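Long-range contact in LbaCas13a H328A (C2c2) (Lachnospiraceae bacterium NK4A179, PDB 5WLH), which binds CRISPR RNA and probably, once guided to a matching target, cleaves RNA as an A-cleaving Cas13a nuclease: residues 512-524 with 552-566. Sequence-based numbering, arbitrary orientation.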
loop_
_atom_site.group_PDB
_atom_site.type_symbol
_atom_site.label_atom_id
_atom_site.label_comp_id
_atom_site.label_asym_id
_atom_site.label_seq_id
_atom_site.Cartn_x
_atom_site.Cartn_y
_atom_site.Cartn_z
ATOM N N HIS A 512 21.998 7.953 1.187
ATOM C CA HIS A 512 22.938 8.000 0.075
ATOM C C HIS A 512 23.991 9.079 0.288
ATOM O O HIS A 512 25.185 8.834 0.088
ATOM C CB HIS A 512 22.196 8.195 -1.239
ATOM C CG HIS A 512 21.276 7.059 -1.546
ATOM N ND1 HIS A 512 20.179 7.178 -2.369
ATOM C CD2 HIS A 512 21.284 5.780 -1.109
ATOM C CE1 HIS A 512 19.553 6.016 -2.433
ATOM N NE2 HIS A 512 20.203 5.151 -1.675
ATOM N N LEU A 513 23.575 10.275 0.697
ATOM C CA LEU A 513 24.562 11.327 0.936
ATOM C C LEU A 513 25.516 10.935 2.057
ATOM O O LEU A 513 26.712 11.243 2.002
ATOM C CB LEU A 513 23.869 12.644 1.272
ATOM C CG LEU A 513 24.786 13.838 1.610
ATOM C CD1 LEU A 513 25.850 14.063 0.534
ATOM C CD2 LEU A 513 23.945 15.076 1.779
ATOM N N SER A 514 25.005 10.276 3.093
ATOM C CA SER A 514 25.861 9.908 4.218
ATOM C C SER A 514 26.815 8.776 3.857
ATOM O O SER A 514 27.905 8.675 4.437
ATOM C CB SER A 514 25.004 9.510 5.421
ATOM O OG SER A 514 24.730 8.126 5.435
ATOM N N SER A 515 26.430 7.941 2.893
ATOM C CA SER A 515 27.042 6.619 2.746
ATOM C C SER A 515 28.535 6.705 2.450
ATOM O O SER A 515 29.311 5.853 2.905
ATOM C CB SER A 515 26.319 5.825 1.654
ATOM O OG SER A 515 26.523 6.395 0.382
ATOM N N GLN A 516 28.960 7.717 1.695
ATOM C CA GLN A 516 30.359 7.872 1.335
ATOM C C GLN A 516 31.022 9.086 1.968
ATOM O O GLN A 516 32.224 9.282 1.771
ATOM C CB GLN A 516 30.508 7.968 -0.181
ATOM C CG GLN A 516 30.237 6.696 -0.929
ATOM C CD GLN A 516 30.694 6.824 -2.355
ATOM O OE1 GLN A 516 31.880 6.690 -2.647
ATOM N NE2 GLN A 516 29.764 7.137 -3.249
ATOM N N THR A 517 30.284 9.918 2.698
ATOM C CA THR A 517 30.888 11.091 3.316
ATOM C C THR A 517 31.222 10.892 4.782
ATOM O O THR A 517 32.185 11.492 5.271
ATOM C CB THR A 517 29.968 12.311 3.190
ATOM O OG1 THR A 517 28.688 11.997 3.748
ATOM C CG2 THR A 517 29.807 12.735 1.732
ATOM N N VAL A 518 30.456 10.076 5.509
ATOM C CA VAL A 518 30.648 9.932 6.945
ATOM C C VAL A 518 30.610 8.462 7.337
ATOM O O VAL A 518 30.055 7.610 6.637
ATOM C CB VAL A 518 29.600 10.724 7.772
ATOM C CG1 VAL A 518 29.698 12.212 7.490
ATOM C CG2 VAL A 518 28.178 10.191 7.500
ATOM N N GLU A 519 31.222 8.173 8.478
ATOM C CA GLU A 519 31.070 6.886 9.139
ATOM C C GLU A 519 30.410 7.172 10.477
ATOM O O GLU A 519 31.032 7.752 11.375
ATOM C CB GLU A 519 32.412 6.170 9.304
ATOM C CG GLU A 519 32.272 4.695 9.638
ATOM C CD GLU A 519 33.598 4.033 9.974
ATOM O OE1 GLU A 519 34.626 4.399 9.353
ATOM O OE2 GLU A 519 33.608 3.142 10.857
ATOM N N LEU A 520 29.134 6.826 10.587
ATOM C CA LEU A 520 28.404 7.056 11.820
ATOM C C LEU A 520 28.712 5.946 12.814
ATOM O O LEU A 520 29.271 4.907 12.466
ATOM C CB LEU A 520 26.901 7.131 11.533
ATOM C CG LEU A 520 26.558 8.116 10.411
ATOM C CD1 LEU A 520 25.070 8.121 10.024
ATOM C CD2 LEU A 520 27.003 9.526 10.835
ATOM N N ASP A 521 28.345 6.173 14.064
ATOM C CA ASP A 521 28.399 5.116 15.067
ATOM C C ASP A 521 27.015 4.936 15.668
ATOM O O ASP A 521 26.072 5.661 15.335
ATOM C CB ASP A 521 29.444 5.412 16.150
ATOM C CG ASP A 521 29.299 6.796 16.753
ATOM O OD1 ASP A 521 28.157 7.277 16.912
ATOM O OD2 ASP A 521 30.342 7.401 17.082
ATOM N N SER A 522 26.904 3.970 16.581
ATOM C CA SER A 522 25.596 3.641 17.132
ATOM C C SER A 522 25.009 4.791 17.945
ATOM O O SER A 522 23.784 4.919 18.025
ATOM C CB SER A 522 25.683 2.363 17.975
ATOM O OG SER A 522 26.498 2.539 19.117
ATOM N N GLU A 523 25.846 5.644 18.545
ATOM C CA GLU A 523 25.340 6.782 19.310
ATOM C C GLU A 523 25.054 8.005 18.448
ATOM O O GLU A 523 24.397 8.940 18.922
ATOM C CB GLU A 523 26.324 7.180 20.423
ATOM C CG GLU A 523 26.843 6.021 21.268
ATOM C CD GLU A 523 28.267 5.609 20.902
ATOM O OE1 GLU A 523 28.452 4.855 19.915
ATOM O OE2 GLU A 523 29.205 6.040 21.610
ATOM N N ASN A 524 25.552 8.029 17.213
ATOM C CA ASN A 524 25.339 9.129 16.272
ATOM C C ASN A 524 24.929 8.542 14.927
ATOM O O ASN A 524 25.625 8.689 13.923
ATOM C CB ASN A 524 26.594 9.973 16.109
ATOM C CG ASN A 524 27.050 10.589 17.411
ATOM O OD1 ASN A 524 26.585 11.659 17.795
ATOM N ND2 ASN A 524 27.950 9.900 18.111
ATOM N N PHE A 552 32.984 12.609 12.134
ATOM C CA PHE A 552 32.477 11.471 11.388
ATOM C C PHE A 552 32.924 11.452 9.938
ATOM O O PHE A 552 32.665 10.458 9.243
ATOM C CB PHE A 552 30.939 11.439 11.483
ATOM C CG PHE A 552 30.445 11.424 12.902
ATOM C CD1 PHE A 552 30.429 10.244 13.624
ATOM C CD2 PHE A 552 30.066 12.591 13.534
ATOM C CE1 PHE A 552 30.002 10.225 14.937
ATOM C CE2 PHE A 552 29.649 12.581 14.855
ATOM C CZ PHE A 552 29.616 11.398 15.557
ATOM N N LEU A 553 33.614 12.495 9.474
ATOM C CA LEU A 553 34.037 12.562 8.083
ATOM C C LEU A 553 34.959 11.400 7.751
ATOM O O LEU A 553 35.864 11.075 8.525
ATOM C CB LEU A 553 34.740 13.890 7.806
ATOM C CG LEU A 553 33.832 15.117 7.848
ATOM C CD1 LEU A 553 34.645 16.381 7.707
ATOM C CD2 LEU A 553 32.786 15.022 6.740
ATOM N N LYS A 554 34.706 10.765 6.601
ATOM C CA LYS A 554 35.531 9.660 6.125
ATOM C C LYS A 554 36.826 10.153 5.499
ATOM O O LYS A 554 37.849 9.464 5.577
ATOM C CB LYS A 554 34.769 8.822 5.091
ATOM C CG LYS A 554 33.842 7.756 5.660
ATOM C CD LYS A 554 33.001 7.115 4.546
ATOM C CE LYS A 554 32.560 5.706 4.908
ATOM N NZ LYS A 554 31.777 5.038 3.819
ATOM N N ASP A 555 36.796 11.329 4.872
ATOM C CA ASP A 555 37.941 11.871 4.151
ATOM C C ASP A 555 37.649 13.307 3.746
ATOM O O ASP A 555 37.158 13.560 2.639
ATOM C CB ASP A 555 38.265 11.021 2.917
ATOM C CG ASP A 555 39.599 11.399 2.272
ATOM O OD1 ASP A 555 40.113 12.511 2.523
ATOM O OD2 ASP A 555 40.133 10.574 1.502
ATOM N N LYS A 556 37.967 14.252 4.633
ATOM C CA LYS A 556 37.673 15.653 4.379
ATOM C C LYS A 556 38.380 16.174 3.135
ATOM O O LYS A 556 37.891 17.120 2.507
ATOM C CB LYS A 556 38.052 16.476 5.619
ATOM C CG LYS A 556 37.954 17.977 5.462
ATOM C CD LYS A 556 38.028 18.666 6.817
ATOM C CE LYS A 556 38.305 20.147 6.658
ATOM N NZ LYS A 556 38.107 20.582 5.246
ATOM N N GLU A 557 39.495 15.560 2.737
ATOM C CA GLU A 557 40.247 16.083 1.600
ATOM C C GLU A 557 39.599 15.753 0.257
ATOM O O GLU A 557 39.804 16.484 -0.715
ATOM C CB GLU A 557 41.685 15.561 1.641
ATOM C CG GLU A 557 42.443 15.932 2.916
ATOM C CD GLU A 557 42.204 17.372 3.362
ATOM O OE1 GLU A 557 42.418 18.298 2.547
ATOM O OE2 GLU A 557 41.803 17.578 4.530
ATOM N N THR A 558 38.829 14.669 0.163
ATOM C CA THR A 558 38.114 14.341 -1.067
ATOM C C THR A 558 36.617 14.599 -0.949
ATOM O O THR A 558 35.851 14.173 -1.822
ATOM C CB THR A 558 38.355 12.885 -1.466
ATOM O OG1 THR A 558 37.932 12.031 -0.398
ATOM C CG2 THR A 558 39.831 12.650 -1.771
ATOM N N LEU A 559 36.203 15.317 0.097
ATOM C CA LEU A 559 34.788 15.488 0.408
ATOM C C LEU A 559 34.015 16.097 -0.757
ATOM O O LEU A 559 32.956 15.588 -1.140
ATOM C CB LEU A 559 34.644 16.353 1.660
ATOM C CG LEU A 559 33.199 16.603 2.076
ATOM C CD1 LEU A 559 32.435 15.255 2.171
ATOM C CD2 LEU A 559 33.143 17.374 3.397
ATOM N N ARG A 560 34.513 17.202 -1.326
ATOM C CA ARG A 560 33.791 17.822 -2.435
ATOM C C ARG A 560 33.675 16.879 -3.622
ATOM O O ARG A 560 32.603 16.773 -4.231
ATOM C CB ARG A 560 34.458 19.119 -2.877
ATOM C CG ARG A 560 33.726 19.780 -4.033
ATOM C CD ARG A 560 34.508 20.938 -4.608
ATOM N NE ARG A 560 34.677 21.980 -3.608
ATOM C CZ ARG A 560 35.274 23.142 -3.832
ATOM N NH1 ARG A 560 35.777 23.413 -5.034
ATOM N NH2 ARG A 560 35.369 24.027 -2.851
ATOM N N ASP A 561 34.768 16.199 -3.983
ATOM C CA ASP A 561 34.691 15.286 -5.117
ATOM C C ASP A 561 33.781 14.103 -4.807
ATOM O O ASP A 561 33.100 13.594 -5.707
ATOM C CB ASP A 561 36.094 14.805 -5.509
ATOM C CG ASP A 561 36.876 15.852 -6.306
ATOM O OD1 ASP A 561 36.370 16.984 -6.488
ATOM O OD2 ASP A 561 38.007 15.541 -6.740
ATOM N N THR A 562 33.751 13.652 -3.550
ATOM C CA THR A 562 32.832 12.582 -3.169
ATOM C C THR A 562 31.380 13.034 -3.306
ATOM O O THR A 562 30.552 12.323 -3.892
ATOM C CB THR A 562 33.124 12.120 -1.744
ATOM O OG1 THR A 562 34.505 11.755 -1.643
ATOM C CG2 THR A 562 32.254 10.918 -1.380
ATOM N N ILE A 563 31.060 14.228 -2.797
ATOM C CA ILE A 563 29.702 14.758 -2.940
ATOM C C ILE A 563 29.317 14.840 -4.410
ATOM O O ILE A 563 28.201 14.481 -4.803
ATOM C CB ILE A 563 29.590 16.139 -2.269
ATOM C CG1 ILE A 563 29.757 16.040 -0.750
ATOM C CG2 ILE A 563 28.286 16.801 -2.647
ATOM C CD1 ILE A 563 29.994 17.400 -0.099
ATOM N N LEU A 564 30.234 15.313 -5.252
ATOM C CA LEU A 564 29.881 15.546 -6.641
ATOM C C LEU A 564 29.703 14.253 -7.436
ATOM O O LEU A 564 29.220 14.315 -8.571
ATOM C CB LEU A 564 30.929 16.459 -7.294
ATOM C CG LEU A 564 30.949 17.907 -6.778
ATOM C CD1 LEU A 564 32.081 18.739 -7.415
ATOM C CD2 LEU A 564 29.608 18.551 -7.055
ATOM N N GLN A 565 30.067 13.089 -6.881
ATOM C CA GLN A 565 29.687 11.829 -7.523
ATOM C C GLN A 565 28.176 11.746 -7.704
ATOM O O GLN A 565 27.685 11.177 -8.686
ATOM C CB GLN A 565 30.167 10.639 -6.689
ATOM C CG GLN A 565 31.663 10.417 -6.675
ATOM C CD GLN A 565 32.083 9.301 -5.732
ATOM O OE1 GLN A 565 31.362 8.332 -5.543
ATOM N NE2 GLN A 565 33.272 9.433 -5.150
ATOM N N TYR A 566 27.424 12.297 -6.750
ATOM C CA TYR A 566 25.966 12.310 -6.793
ATOM C C TYR A 566 25.414 13.412 -7.676
ATOM O O TYR A 566 24.204 13.425 -7.948
ATOM C CB TYR A 566 25.432 12.441 -5.375
ATOM C CG TYR A 566 25.780 11.229 -4.582
ATOM C CD1 TYR A 566 24.978 10.103 -4.640
ATOM C CD2 TYR A 566 26.949 11.173 -3.828
ATOM C CE1 TYR A 566 25.303 8.960 -3.958
ATOM C CE2 TYR A 566 27.276 10.028 -3.129
ATOM C CZ TYR A 566 26.452 8.923 -3.205
ATOM O OH TYR A 566 26.760 7.772 -2.520
HETATM O O HOH W 1 34.385 12.587 4.025
#
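Val518 and Leu553, CA atoms 4.4 Å apart, form a single antiparallel beta bridge, a non-hydrogen-bonded pair joining the loop leaving helix 486-517 to the loop leading into helix 559-564. Two backbone bonds flank it: Lys554 N to Thr517 O (168° at the hydrogen) and Glu519 N to Phe552 O, the latter in the carbonyl plane. Water 1 adds a bridge, donating to Thr517 O and accepting from Asp555 N. With its chain extended beyond CG, Lys554 runs alongside the Val518 backbone, and NZ meets Ser515 O at 2.8 Å, in that carbonyl's plane. Phe552 CZ lies 3.3 Å from Asn524 CG; the Asp521 carboxylate, nearly perpendicular to the ring, approaches its edge through OD2, and Asn524 ND2 donates to Asp521 OD1, tying the two groups together. Helical segments 512-517 and 559-564 run roughly antiparallel, 143° between their N-to-C directions. Thr517 CG2 packs on Leu559 CD1 (3.7 Å) and Thr562 CG2 on Gln516 CB. Gln516 NE2 donates almost straight to Tyr566 OH (170°) and, more bent, to Gln565 OE1; its OE1 accepts from Lys1045 NZ. A leucine in place of Gln516 would probably leave Tyr566 OH and Gln565 OE1 without this donor and Lys1045 NZ without the amide oxygen. In the second shell, Tyr566 OH also bonds Leu1046 O.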